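Local atomic coordinates of ABC transporter substrate-binding protein (PDB entry 3LKV), a protein that probably serves as the substrate-binding component of an ABC transporter and holds a phenylalanine molecule in a pocket of its periplasmic-binding-protein fold. Residues Ile16-Pro20 against Ala21-Thr25; Thr25-Gly28 against Leu29-Gly32; Ile57-Gln60 against Ile61-Phe65; Ala226-Ser229 against Tyr230-Arg233; Asp242-Gln245 against Ile246-Thr250. One frame throughout, in Å; residues are numbered along the deposited sequence.

Contact 1 of 5, residues Ile16-Pro20 against Ala21-Thr25. With PHE (phenylalanine), chain B.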
loop_
_atom_site.group_PDB
_atom_site.type_symbol
_atom_site.label_atom_id
_atom_site.label_comp_id
_atom_site.label_asym_id
_atom_site.label_seq_id
_atom_site.Cartn_x
_atom_site.Cartn_y
_atom_site.Cartn_z
ATOM N N ILE A 16 -0.328 -9.080 -15.199
ATOM C CA ILE A 16 0.748 -9.620 -16.019
ATOM C C ILE A 16 2.089 -8.904 -15.780
ATOM O O ILE A 16 3.169 -9.534 -15.772
ATOM C CB ILE A 16 0.324 -9.674 -17.519
ATOM C CG1 ILE A 16 1.382 -10.333 -18.388
ATOM C CG2 ILE A 16 -0.066 -8.278 -18.049
ATOM C CD1 ILE A 16 1.768 -11.782 -18.029
ATOM N N VAL A 17 2.027 -7.584 -15.623
ATOM C CA VAL A 17 3.226 -6.776 -15.461
ATOM C C VAL A 17 2.793 -5.453 -14.872
ATOM O O VAL A 17 1.625 -5.048 -14.997
ATOM C CB VAL A 17 4.008 -6.600 -16.812
ATOM C CG1 VAL A 17 3.312 -5.601 -17.733
ATOM C CG2 VAL A 17 5.480 -6.127 -16.556
ATOM N N GLU A 18 3.712 -4.774 -14.187
ATOM C CA GLU A 18 3.462 -3.364 -13.754
ATOM C C GLU A 18 3.751 -2.395 -14.889
ATOM O O GLU A 18 4.876 -2.202 -15.252
ATOM C CB GLU A 18 4.307 -3.040 -12.517
ATOM C CG GLU A 18 3.815 -3.950 -11.382
ATOM C CD GLU A 18 4.550 -3.838 -10.055
ATOM O OE1 GLU A 18 5.586 -3.170 -9.968
ATOM O OE2 GLU A 18 4.055 -4.451 -9.067
ATOM N N HIS A 19 2.697 -1.887 -15.525
ATOM C CA HIS A 19 2.791 -0.683 -16.338
ATOM C C HIS A 19 1.657 0.247 -15.934
ATOM O O HIS A 19 0.694 -0.198 -15.324
ATOM C CB HIS A 19 2.855 -0.984 -17.861
ATOM C CG HIS A 19 1.655 -1.668 -18.457
ATOM N ND1 HIS A 19 0.517 -0.989 -18.824
ATOM C CD2 HIS A 19 1.468 -2.944 -18.869
ATOM C CE1 HIS A 19 -0.340 -1.828 -19.384
ATOM N NE2 HIS A 19 0.213 -3.021 -19.429
ATOM N N PRO A 20 1.800 1.556 -16.204
ATOM C CA PRO A 20 0.887 2.489 -15.539
ATOM C C PRO A 20 -0.604 2.219 -15.704
ATOM O O PRO A 20 -1.335 2.347 -14.724
ATOM C CB PRO A 20 1.273 3.848 -16.157
ATOM C CG PRO A 20 2.785 3.745 -16.417
ATOM C CD PRO A 20 3.007 2.239 -16.749
ATOM N N ALA A 21 -1.064 1.809 -16.898
ATOM C CA ALA A 21 -2.504 1.538 -17.061
ATOM C C ALA A 21 -2.989 0.442 -16.105
ATOM O O ALA A 21 -4.082 0.530 -15.495
ATOM C CB ALA A 21 -2.875 1.184 -18.476
ATOM N N LEU A 22 -2.204 -0.610 -15.975
ATOM C CA LEU A 22 -2.662 -1.720 -15.124
ATOM C C LEU A 22 -2.562 -1.378 -13.658
ATOM O O LEU A 22 -3.415 -1.818 -12.862
ATOM C CB LEU A 22 -1.900 -2.982 -15.404
ATOM C CG LEU A 22 -1.968 -3.444 -16.870
ATOM C CD1 LEU A 22 -1.274 -4.742 -16.953
ATOM C CD2 LEU A 22 -3.391 -3.556 -17.369
ATOM N N ASP A 23 -1.547 -0.591 -13.302
ATOM C CA ASP A 23 -1.439 -0.089 -11.943
ATOM C C ASP A 23 -2.577 0.856 -11.597
ATOM O O ASP A 23 -3.004 0.861 -10.454
ATOM C CB ASP A 23 -0.096 0.588 -11.664
ATOM C CG ASP A 23 1.072 -0.426 -11.631
ATOM O OD1 ASP A 23 0.883 -1.680 -11.681
ATOM O OD2 ASP A 23 2.217 0.042 -11.572
ATOM N N ALA A 24 -3.070 1.637 -12.550
ATOM C CA ALA A 24 -4.195 2.516 -12.261
ATOM C C ALA A 24 -5.450 1.656 -12.083
ATOM O O ALA A 24 -6.292 1.956 -11.270
ATOM C CB ALA A 24 -4.421 3.590 -13.374
ATOM N N THR A 25 -5.581 0.604 -12.879
ATOM C CA THR A 25 -6.713 -0.262 -12.757
ATOM C C THR A 25 -6.733 -0.874 -11.373
ATOM O O THR A 25 -7.760 -0.912 -10.719
ATOM C CB THR A 25 -6.681 -1.365 -13.805
ATOM O OG1 THR A 25 -6.691 -0.765 -15.106
ATOM C CG2 THR A 25 -7.872 -2.235 -13.683
HETATM N N PHE B . -6.201 -4.658 -22.567
HETATM C CA PHE B . -4.833 -5.262 -22.313
HETATM C C PHE B . -4.987 -6.802 -22.179
HETATM O O PHE B . -6.041 -7.320 -22.650
HETATM C CB PHE B . -4.135 -4.622 -21.104
HETATM C CG PHE B . -3.553 -3.243 -21.404
HETATM C CD1 PHE B . -2.400 -3.115 -22.199
HETATM C CD2 PHE B . -4.149 -2.097 -20.928
HETATM C CE1 PHE B . -1.888 -1.894 -22.503
HETATM C CE2 PHE B . -3.637 -0.868 -21.217
HETATM C CZ PHE B . -2.515 -0.736 -22.007
HETATM O OXT PHE B . -4.120 -7.546 -21.669
HETATM O O HOH W 1 0.530 1.630 -19.523
#
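The His19 ring has Leu22 over one face, and the bound phenylalanine comes to its edge. Leu22 CG sits above the ring plane in a CH-pi contact, 3.7 Å from the ring centroid and displaced toward the rim. The ligand atom CE2 lies in the ring plane, while the closest pair is His19 CE1 to ligand CE1 at 3.5 Å. The imidazole reaches back over the first helical turn because CG of His19 stands between its backbone N and carbonyl carbon (chi1 63°). Two polar partners fix the ring's rotation. His19 NE2 is hydrogen-bonded to Asn203. His19 ND1 is 2.7 Å from a water; this water accepts a hydrogen bond from Ala21 N.

His19 is the N-cap residue. Its carbonyl O takes a nearly straight bond from Asp23 N at 3.0 Å and a weak one from Leu22 N. Ala21 CB touches ligand CE2 at 3.5 Å, and Leu22 CD2 approaches the same ring. The other branch of Leu22, CD1, meets Ile16 CG2 at 3.9 Å. Asp23 OD1 comes near Glu18 CA and CG, the two side chains crossing at a slant, but its polar partners are Gln15 and Arg26. Glu18 instead bonds Tyr48.

The turn links strand 9-15 to helix 20-35. Leu22 packs on Ala97 of strand 93-98, Ile16 leans on helix 78-87, and Ala206 of helix 203-207 touches His19.

Contact 2 of 5, residues Thr25-Gly28 against Leu29-Gly32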
loop_
_atom_site.group_PDB
_atom_site.type_symbol
_atom_site.label_atom_id
_atom_site.label_comp_id
_atom_site.label_asym_id
_atom_site.label_seq_id
_atom_site.Cartn_x
_atom_site.Cartn_y
_atom_site.Cartn_z
ATOM N N THR A 25 -5.581 0.604 -12.879
ATOM C CA THR A 25 -6.713 -0.262 -12.757
ATOM C C THR A 25 -6.733 -0.874 -11.373
ATOM O O THR A 25 -7.760 -0.912 -10.719
ATOM C CB THR A 25 -6.681 -1.365 -13.805
ATOM O OG1 THR A 25 -6.691 -0.765 -15.106
ATOM C CG2 THR A 25 -7.872 -2.235 -13.683
ATOM N N ARG A 26 -5.579 -1.335 -10.918
ATOM C CA ARG A 26 -5.477 -1.959 -9.612
ATOM C C ARG A 26 -5.779 -0.972 -8.474
ATOM O O ARG A 26 -6.420 -1.342 -7.508
ATOM C CB ARG A 26 -4.093 -2.587 -9.430
ATOM C CG ARG A 26 -3.997 -3.386 -8.152
ATOM C CD ARG A 26 -2.793 -4.219 -8.021
ATOM N NE ARG A 26 -1.685 -3.461 -7.429
ATOM C CZ ARG A 26 -0.669 -2.958 -8.114
ATOM N NH1 ARG A 26 -0.600 -3.085 -9.430
ATOM N NH2 ARG A 26 0.271 -2.303 -7.495
ATOM N N GLN A 27 -5.314 0.265 -8.581
ATOM C CA GLN A 27 -5.603 1.262 -7.553
ATOM C C GLN A 27 -7.099 1.571 -7.515
ATOM O O GLN A 27 -7.726 1.751 -6.447
ATOM C CB GLN A 27 -4.843 2.553 -7.845
ATOM C CG GLN A 27 -4.952 3.600 -6.708
ATOM C CD GLN A 27 -4.413 3.096 -5.376
ATOM O OE1 GLN A 27 -3.238 2.783 -5.277
ATOM N NE2 GLN A 27 -5.269 3.035 -4.330
ATOM N N GLY A 28 -7.661 1.667 -8.701
ATOM C CA GLY A 28 -9.097 1.880 -8.836
ATOM C C GLY A 28 -9.940 0.792 -8.186
ATOM O O GLY A 28 -10.958 1.070 -7.536
ATOM N N LEU A 29 -9.496 -0.442 -8.342
ATOM C CA LEU A 29 -10.170 -1.547 -7.730
ATOM C C LEU A 29 -10.154 -1.442 -6.191
ATOM O O LEU A 29 -11.175 -1.652 -5.523
ATOM C CB LEU A 29 -9.520 -2.841 -8.185
ATOM C CG LEU A 29 -9.976 -4.084 -7.410
ATOM C CD1 LEU A 29 -11.483 -4.286 -7.524
ATOM C CD2 LEU A 29 -9.211 -5.314 -7.952
ATOM N N LEU A 30 -8.957 -1.185 -5.662
ATOM C CA LEU A 30 -8.760 -1.009 -4.268
ATOM C C LEU A 30 -9.646 0.127 -3.687
ATOM O O LEU A 30 -10.299 -0.071 -2.673
ATOM C CB LEU A 30 -7.276 -0.741 -3.988
ATOM C CG LEU A 30 -6.842 -0.667 -2.510
ATOM C CD1 LEU A 30 -7.059 -2.090 -1.848
ATOM C CD2 LEU A 30 -5.362 -0.157 -2.355
ATOM N N ASP A 31 -9.667 1.289 -4.335
ATOM C CA ASP A 31 -10.464 2.440 -3.858
ATOM C C ASP A 31 -11.955 2.162 -4.011
ATOM O O ASP A 31 -12.749 2.502 -3.144
ATOM C CB ASP A 31 -10.103 3.721 -4.614
ATOM C CG ASP A 31 -8.616 4.139 -4.433
ATOM O OD1 ASP A 31 -7.928 3.579 -3.549
ATOM O OD2 ASP A 31 -8.158 5.036 -5.189
ATOM N N GLY A 32 -12.336 1.493 -5.091
ATOM C CA GLY A 32 -13.738 1.155 -5.279
ATOM C C GLY A 32 -14.212 0.157 -4.227
ATOM O O GLY A 32 -15.343 0.257 -3.735
#
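Gln27 and Asp31, one helical turn apart, are joined by a side-chain hydrogen bond on the outer side of the helix. Gln27 NE2 gives it to Asp31 OD1 at 2.8 Å. The acceptor lies in the Gln27 amide plane, but the donor meets the carboxylate from above its plane. A bend at chi2 (60°) turns the Gln27 amide along the helix toward Asp31. Asp31 OD2 is taken by Tyr244, so both carboxylate oxygens have a partner.

The tight part is the buried side. Gly28 and Gly32 are buried, and without side chains the backbone itself lies close: Gly32 N bonds Gly28 O at 2.8 Å. Leu29 CB rests on the carbonyl O of Arg26 at 3.5 Å. By contrast, Gln27 is exposed, and its NE2 only brushes Leu30 CD2 at 3.8 Å.

The segment belongs to the beta-alpha-beta unit of strand 9-15, helix 20-35 and strand 44-50. Leu29 packs against strands 44-50 and 72-76 and against helix 243-258. Leu30 touches Phe46 of strand 44-50.

Contact 3 of 5, residues Ile57-Gln60 against Ile61-Phe65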
loop_
_atom_site.group_PDB
_atom_site.type_symbol
_atom_site.label_atom_id
_atom_site.label_comp_id
_atom_site.label_asym_id
_atom_site.label_seq_id
_atom_site.Cartn_x
_atom_site.Cartn_y
_atom_site.Cartn_z
ATOM N N ILE A 57 5.197 -17.293 -15.066
ATOM C CA ILE A 57 4.914 -16.804 -13.715
ATOM C C ILE A 57 3.411 -16.584 -13.597
ATOM O O ILE A 57 2.838 -16.880 -12.559
ATOM C CB ILE A 57 5.745 -15.548 -13.339
ATOM C CG1 ILE A 57 7.231 -15.891 -13.486
ATOM C CG2 ILE A 57 5.476 -15.076 -11.815
ATOM C CD1 ILE A 57 8.217 -14.611 -13.342
ATOM N N ALA A 58 2.771 -16.097 -14.657
ATOM C CA ALA A 58 1.324 -15.979 -14.642
ATOM C C ALA A 58 0.654 -17.328 -14.232
ATOM O O ALA A 58 -0.283 -17.348 -13.431
ATOM C CB ALA A 58 0.833 -15.518 -15.985
ATOM N N VAL A 59 1.170 -18.435 -14.747
ATOM C CA VAL A 59 0.611 -19.739 -14.436
ATOM C C VAL A 59 0.909 -20.088 -12.971
ATOM O O VAL A 59 0.022 -20.513 -12.226
ATOM C CB VAL A 59 1.182 -20.795 -15.389
ATOM C CG1 VAL A 59 0.863 -22.276 -14.904
ATOM C CG2 VAL A 59 0.652 -20.506 -16.814
ATOM N N GLN A 60 2.127 -19.817 -12.518
ATOM C CA GLN A 60 2.451 -20.115 -11.129
ATOM C C GLN A 60 1.666 -19.294 -10.124
ATOM O O GLN A 60 1.318 -19.774 -9.068
ATOM C CB GLN A 60 3.972 -20.007 -10.938
ATOM C CG GLN A 60 4.582 -21.262 -11.595
ATOM C CD GLN A 60 6.087 -21.320 -11.625
ATOM O OE1 GLN A 60 6.748 -20.294 -11.764
ATOM N NE2 GLN A 60 6.644 -22.559 -11.523
ATOM N N ILE A 61 1.401 -18.042 -10.469
ATOM C CA ILE A 61 0.606 -17.179 -9.637
ATOM C C ILE A 61 -0.810 -17.754 -9.528
ATOM O O ILE A 61 -1.343 -17.897 -8.418
ATOM C CB ILE A 61 0.573 -15.769 -10.176
ATOM C CG1 ILE A 61 1.904 -15.086 -9.891
ATOM C CG2 ILE A 61 -0.560 -14.963 -9.567
ATOM C CD1 ILE A 61 2.058 -13.794 -10.694
ATOM N N ALA A 62 -1.385 -18.118 -10.669
ATOM C CA ALA A 62 -2.740 -18.689 -10.694
ATOM C C ALA A 62 -2.819 -19.924 -9.807
ATOM O O ALA A 62 -3.741 -20.049 -8.976
ATOM C CB ALA A 62 -3.209 -18.990 -12.168
ATOM N N ARG A 63 -1.836 -20.803 -9.897
ATOM C CA ARG A 63 -1.852 -22.033 -9.093
ATOM C C ARG A 63 -1.691 -21.734 -7.590
ATOM O O ARG A 63 -2.334 -22.358 -6.770
ATOM C CB ARG A 63 -0.754 -23.022 -9.525
ATOM C CG ARG A 63 -0.911 -23.441 -11.008
ATOM C CD ARG A 63 0.295 -24.244 -11.488
ATOM N NE ARG A 63 0.029 -24.765 -12.811
ATOM C CZ ARG A 63 0.929 -25.274 -13.631
ATOM N NH1 ARG A 63 2.199 -25.352 -13.285
ATOM N NH2 ARG A 63 0.547 -25.709 -14.827
ATOM N N GLN A 64 -0.826 -20.795 -7.247
ATOM C CA GLN A 64 -0.593 -20.468 -5.831
ATOM C C GLN A 64 -1.843 -19.842 -5.271
ATOM O O GLN A 64 -2.283 -20.214 -4.200
ATOM C CB GLN A 64 0.517 -19.430 -5.720
ATOM C CG GLN A 64 0.986 -19.181 -4.278
ATOM C CD GLN A 64 2.467 -18.753 -4.282
ATOM O OE1 GLN A 64 2.905 -17.885 -5.079
ATOM N NE2 GLN A 64 3.254 -19.398 -3.430
ATOM N N PHE A 65 -2.415 -18.888 -6.020
ATOM C CA PHE A 65 -3.609 -18.197 -5.536
ATOM C C PHE A 65 -4.775 -19.162 -5.390
ATOM O O PHE A 65 -5.502 -19.123 -4.385
ATOM C CB PHE A 65 -4.052 -17.064 -6.473
ATOM C CG PHE A 65 -3.345 -15.754 -6.274
ATOM C CD1 PHE A 65 -2.651 -15.450 -5.124
ATOM C CD2 PHE A 65 -3.435 -14.783 -7.244
ATOM C CE1 PHE A 65 -1.994 -14.202 -4.976
ATOM C CE2 PHE A 65 -2.828 -13.547 -7.069
ATOM C CZ PHE A 65 -2.111 -13.274 -5.947
#
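This is a local contact between successive turns of helix 55-66, which lies against the parallel sheet near strands 9-15 and 44-50. Val59 and Arg63 carry its outer side, and Ile57 and Ile61 the side nearer the sheet.

Val59 CG1 stands over the centre of the Arg63 guanidinium, 3.3 Å from Arg63 CZ. The two side chains run alongside each other and point the same way. Arg63 reaches this place by an extended chain that starts with CG beside its backbone N (chi1 -60°) and passes over the carbonyl O of Val59. The methyl covers one guanidinium face. Val59 and Arg63 also touch a crystal neighbour, so their placement may partly reflect the lattice.

Ile57 CG2 meets Ile61 CD1 at 3.8 Å. Ile61 CG1 also lies close to the carbonyl O of Ile57. That oxygen accepts from Ile61 N at 2.8 Å. The same pattern continues with Arg63 N to Val59 O at 3.0 Å and Gln64 N to Gln60 O at 3.0 Å.

Ala62 faces helix 78-87 with a small side chain. Phe65 packs on Ala12 and Ser14 of strand 9-15. Gln64 OE1 is hydrogen-bonded to Thr8 of the second subunit. The i to i+4 bonds are those of any alpha-helix; a helix packed on a parallel sheet, as here, fits the layered alpha/beta lobes of periplasmic binding proteins.

Contact 4 of 5, residues Ala226-Ser229 against Tyr230-Arg233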
loop_
_atom_site.group_PDB
_atom_site.type_symbol
_atom_site.label_atom_id
_atom_site.label_comp_id
_atom_site.label_asym_id
_atom_site.label_seq_id
_atom_site.Cartn_x
_atom_site.Cartn_y
_atom_site.Cartn_z
ATOM N N ALA A 226 -2.851 4.273 -28.048
ATOM C CA ALA A 226 -4.202 3.767 -27.722
ATOM C C ALA A 226 -4.482 3.950 -26.224
ATOM O O ALA A 226 -5.584 3.662 -25.730
ATOM C CB ALA A 226 -4.310 2.291 -28.167
ATOM N N ALA A 227 -3.472 4.411 -25.504
ATOM C CA ALA A 227 -3.558 4.607 -24.055
ATOM C C ALA A 227 -2.934 5.947 -23.711
ATOM O O ALA A 227 -1.902 6.306 -24.258
ATOM C CB ALA A 227 -2.812 3.482 -23.298
ATOM N N THR A 228 -3.520 6.619 -22.747
ATOM C CA THR A 228 -3.036 7.907 -22.205
ATOM C C THR A 228 -1.638 7.816 -21.625
ATOM O O THR A 228 -0.834 8.742 -21.780
ATOM C CB THR A 228 -3.979 8.375 -21.117
ATOM O OG1 THR A 228 -5.286 8.426 -21.668
ATOM C CG2 THR A 228 -3.603 9.740 -20.557
ATOM N N SER A 229 -1.334 6.703 -20.969
ATOM C CA SER A 229 0.007 6.493 -20.445
ATOM C C SER A 229 1.031 6.635 -21.595
ATOM O O SER A 229 2.165 7.029 -21.373
ATOM C CB SER A 229 0.128 5.135 -19.739
ATOM O OG SER A 229 -0.322 4.053 -20.587
ATOM N N TYR A 230 0.640 6.351 -22.827
ATOM C CA TYR A 230 1.624 6.476 -23.900
ATOM C C TYR A 230 1.938 7.949 -24.265
ATOM O O TYR A 230 3.081 8.257 -24.604
ATOM C CB TYR A 230 1.196 5.720 -25.136
ATOM C CG TYR A 230 0.930 4.238 -24.960
ATOM C CD1 TYR A 230 1.422 3.526 -23.895
ATOM C CD2 TYR A 230 0.252 3.545 -25.941
ATOM C CE1 TYR A 230 1.174 2.186 -23.763
ATOM C CE2 TYR A 230 0.024 2.196 -25.851
ATOM C CZ TYR A 230 0.465 1.520 -24.757
ATOM O OH TYR A 230 0.213 0.179 -24.702
ATOM N N VAL A 231 0.944 8.836 -24.163
ATOM C CA VAL A 231 1.101 10.254 -24.496
ATOM C C VAL A 231 2.001 10.878 -23.443
ATOM O O VAL A 231 2.901 11.681 -23.763
ATOM C CB VAL A 231 -0.260 10.996 -24.639
ATOM C CG1 VAL A 231 -0.951 11.158 -23.297
ATOM C CG2 VAL A 231 -0.073 12.367 -25.184
ATOM N N GLU A 232 1.826 10.429 -22.199
ATOM C CA GLU A 232 2.683 10.857 -21.094
ATOM C C GLU A 232 4.164 10.599 -21.419
ATOM O O GLU A 232 5.018 11.357 -20.964
ATOM C CB GLU A 232 2.280 10.181 -19.760
ATOM C CG GLU A 232 1.051 10.841 -19.074
ATOM C CD GLU A 232 0.278 9.918 -18.097
ATOM O OE1 GLU A 232 0.802 8.863 -17.661
ATOM O OE2 GLU A 232 -0.872 10.267 -17.757
ATOM N N ARG A 233 4.484 9.580 -22.232
ATOM C CA ARG A 233 5.892 9.262 -22.503
ATOM C C ARG A 233 6.360 9.745 -23.845
ATOM O O ARG A 233 7.441 9.355 -24.261
ATOM C CB ARG A 233 6.115 7.746 -22.465
ATOM C CG ARG A 233 5.864 7.109 -21.122
ATOM C CD ARG A 233 6.834 7.612 -20.062
ATOM N NE ARG A 233 6.399 7.001 -18.815
ATOM C CZ ARG A 233 6.860 7.268 -17.588
ATOM N NH1 ARG A 233 6.353 6.585 -16.550
ATOM N NH2 ARG A 233 7.813 8.194 -17.392
#
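Ala227 CB sits over the centre of one face of the Tyr230 ring. It is 3.9 Å from the ring centroid and only 6° off the ring normal, a CH-pi contact. Ser229 OG approaches the same ring obliquely, 3.8 Å from Tyr230 CD1. The ring folds back under Ala227 because CG of Tyr230 lies beside its backbone N (chi1 -57°). At the rim, Glu232 OE2 makes a loose side-chain approach to Thr228 CG2 at 3.9 Å.

Next comes the backbone. Tyr230 N gives a hydrogen bond to Ala227 O at 2.9 Å, reaching it from above the carbonyl plane.

Further out, Tyr230 OH is hydrogen-bonded to the carbonyl O of Leu200. The ring packs on Ile209 and Ala199 and touches the bound phenylalanine. The short, weakly bonded helix 228-232 links strands 223-225 and 237-240.

The tyrosine is therefore held at both ends, by its backbone N and by its hydroxyl. With a methyl over one face and its hydroxyl bonded, the ring is probably restricted in turning, consistent with its place in the ligand pocket.

Contact 5 of 5, residues Asp242-Gln245 against Ile246-Thr250. With PHE (phenylalanine), chain B.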
loop_
_atom_site.group_PDB
_atom_site.type_symbol
_atom_site.label_atom_id
_atom_site.label_comp_id
_atom_site.label_asym_id
_atom_site.label_seq_id
_atom_site.Cartn_x
_atom_site.Cartn_y
_atom_site.Cartn_z
ATOM N N ASP A 242 -9.979 5.542 -19.275
ATOM C CA ASP A 242 -9.543 5.938 -17.950
ATOM C C ASP A 242 -9.452 4.638 -17.132
ATOM O O ASP A 242 -10.458 4.112 -16.691
ATOM C CB ASP A 242 -10.554 6.930 -17.335
ATOM C CG ASP A 242 -10.174 7.348 -15.922
ATOM O OD1 ASP A 242 -9.298 6.701 -15.283
ATOM O OD2 ASP A 242 -10.758 8.333 -15.451
ATOM N N TYR A 243 -8.249 4.107 -16.980
ATOM C CA TYR A 243 -8.110 2.782 -16.374
ATOM C C TYR A 243 -8.417 2.828 -14.862
ATOM O O TYR A 243 -8.820 1.821 -14.285
ATOM C CB TYR A 243 -6.746 2.153 -16.709
ATOM C CG TYR A 243 -6.723 1.635 -18.111
ATOM C CD1 TYR A 243 -6.309 2.435 -19.177
ATOM C CD2 TYR A 243 -7.171 0.366 -18.390
ATOM C CE1 TYR A 243 -6.341 1.936 -20.493
ATOM C CE2 TYR A 243 -7.219 -0.129 -19.665
ATOM C CZ TYR A 243 -6.824 0.648 -20.731
ATOM O OH TYR A 243 -6.858 0.131 -22.008
ATOM N N TYR A 244 -8.239 3.993 -14.221
ATOM C CA TYR A 244 -8.588 4.092 -12.793
ATOM C C TYR A 244 -10.095 3.835 -12.659
ATOM O O TYR A 244 -10.495 3.057 -11.840
ATOM C CB TYR A 244 -8.151 5.431 -12.187
ATOM C CG TYR A 244 -8.587 5.613 -10.769
ATOM C CD1 TYR A 244 -7.822 5.141 -9.723
ATOM C CD2 TYR A 244 -9.765 6.258 -10.462
ATOM C CE1 TYR A 244 -8.225 5.293 -8.396
ATOM C CE2 TYR A 244 -10.166 6.446 -9.130
ATOM C CZ TYR A 244 -9.401 5.943 -8.106
ATOM O OH TYR A 244 -9.798 6.104 -6.782
ATOM N N GLN A 245 -10.916 4.429 -13.521
ATOM C CA GLN A 245 -12.361 4.241 -13.417
ATOM C C GLN A 245 -12.802 2.851 -13.756
ATOM O O GLN A 245 -13.803 2.356 -13.226
ATOM C CB GLN A 245 -13.140 5.246 -14.291
ATOM C CG GLN A 245 -13.091 6.709 -13.782
ATOM C CD GLN A 245 -13.473 6.859 -12.294
ATOM O OE1 GLN A 245 -14.338 6.143 -11.780
ATOM N NE2 GLN A 245 -12.804 7.770 -11.617
ATOM N N ILE A 246 -12.108 2.235 -14.688
ATOM C CA ILE A 246 -12.364 0.812 -14.981
ATOM C C ILE A 246 -12.086 -0.029 -13.734
ATOM O O ILE A 246 -12.811 -0.942 -13.411
ATOM C CB ILE A 246 -11.438 0.312 -16.125
ATOM C CG1 ILE A 246 -11.850 0.936 -17.458
ATOM C CG2 ILE A 246 -11.419 -1.269 -16.191
ATOM C CD1 ILE A 246 -10.792 0.669 -18.614
ATOM N N GLY A 247 -11.016 0.275 -13.020
ATOM C CA GLY A 247 -10.767 -0.408 -11.757
ATOM C C GLY A 247 -11.904 -0.163 -10.767
ATOM O O GLY A 247 -12.390 -1.100 -10.150
ATOM N N VAL A 248 -12.346 1.089 -10.637
ATOM C CA VAL A 248 -13.478 1.391 -9.770
ATOM C C VAL A 248 -14.713 0.590 -10.149
ATOM O O VAL A 248 -15.375 -0.004 -9.289
ATOM C CB VAL A 248 -13.785 2.917 -9.714
ATOM C CG1 VAL A 248 -15.101 3.216 -8.893
ATOM C CG2 VAL A 248 -12.569 3.673 -9.130
ATOM N N GLN A 249 -15.000 0.468 -11.431
ATOM C CA GLN A 249 -16.152 -0.355 -11.830
ATOM C C GLN A 249 -15.925 -1.828 -11.603
ATOM O O GLN A 249 -16.878 -2.571 -11.403
ATOM C CB GLN A 249 -16.483 -0.216 -13.307
ATOM C CG GLN A 249 -16.997 1.091 -13.826
ATOM C CD GLN A 249 -17.186 1.004 -15.369
ATOM O OE1 GLN A 249 -17.819 0.077 -15.911
ATOM N NE2 GLN A 249 -16.596 1.942 -16.059
ATOM N N THR A 250 -14.680 -2.282 -11.697
ATOM C CA THR A 250 -14.365 -3.673 -11.349
ATOM C C THR A 250 -14.800 -4.024 -9.916
ATOM O O THR A 250 -15.232 -5.135 -9.649
ATOM C CB THR A 250 -12.872 -3.968 -11.521
ATOM O OG1 THR A 250 -12.421 -3.534 -12.835
ATOM C CG2 THR A 250 -12.604 -5.457 -11.278
HETATM N N PHE B . -6.201 -4.658 -22.567
HETATM C CA PHE B . -4.833 -5.262 -22.313
HETATM C C PHE B . -4.987 -6.802 -22.179
HETATM O O PHE B . -6.041 -7.320 -22.650
HETATM C CB PHE B . -4.135 -4.622 -21.104
HETATM C CG PHE B . -3.553 -3.243 -21.404
HETATM C CD1 PHE B . -2.400 -3.115 -22.199
HETATM C CD2 PHE B . -4.149 -2.097 -20.928
HETATM C CE1 PHE B . -1.888 -1.894 -22.503
HETATM C CE2 PHE B . -3.637 -0.868 -21.217
HETATM C CZ PHE B . -2.515 -0.736 -22.007
HETATM O OXT PHE B . -4.120 -7.546 -21.669
#
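Apolar contacts join side chains three and four residues apart. Tyr243 and Ile246 lie side by side and point the same way, with Ile246 CD1 3.6 Å from Tyr243 CD2. Val248 CG2 comes obliquely to the Tyr244 ring, 3.7 Å from Tyr244 CE2. Tyr244 gets there because its CG stands opposite the backbone N (chi1 175°), which swings the ring along the helix.

The Gln245 side chain, though polar, runs alongside Val248. Its NE2 lies in the Tyr244 ring plane, at the ring's edge.

Hydrogen bonds begin at the N-cap, Asp242. Its OD1 accepts from Gln245 N at 3.3 Å and weakly from Tyr244 N. Gln245 N comes from well above the carboxylate plane. The carbonyl O of Asp242 then takes Ile246 N at 3.2 Å. Farther along, Ile246 O is gripped from opposite faces by Thr250 N and by Thr250 OG1, the latter at 2.7 Å. Thr250 OG1 also bonds Thr96.

The ligand meets Tyr243 alone in this segment. Tyr243 OH is 3.5 Å from CE2 of the bound phenylalanine and is hydrogen-bonded to Asp122, which also bonds the ligand.

The two neighbouring tyrosines thus do different work. Tyr243 brings its ring and hydroxyl up to the ligand, obliquely, with the hydroxyl set by Asp122. Tyr244 turns to helix 20-35. The cap carboxylate would probably also be stabilised by the positive end of the helix dipole.

How the contacts relate
Every contact is local, so none closes a long loop and none crosses another. Contact 1 makes the turn from strand 9-15 into helix 20-35. Contact 2 continues that helix and shares Thr25 with contact 1. Contact 3 follows on helix 55-66 and touches none of the others. Contact 4 lies on helix 228-232 beside the second sheet, about 29 Å from contact 3 between centres. It meets contact 1 where Pro20 packs on Ser229. Contact 5 starts helix 243-258, which returns to helix 20-35. It touches contacts 1 and 2, and contact 2 is about 7 Å away between centres. Contacts 1, 4 and 5 all reach the bound phenylalanine.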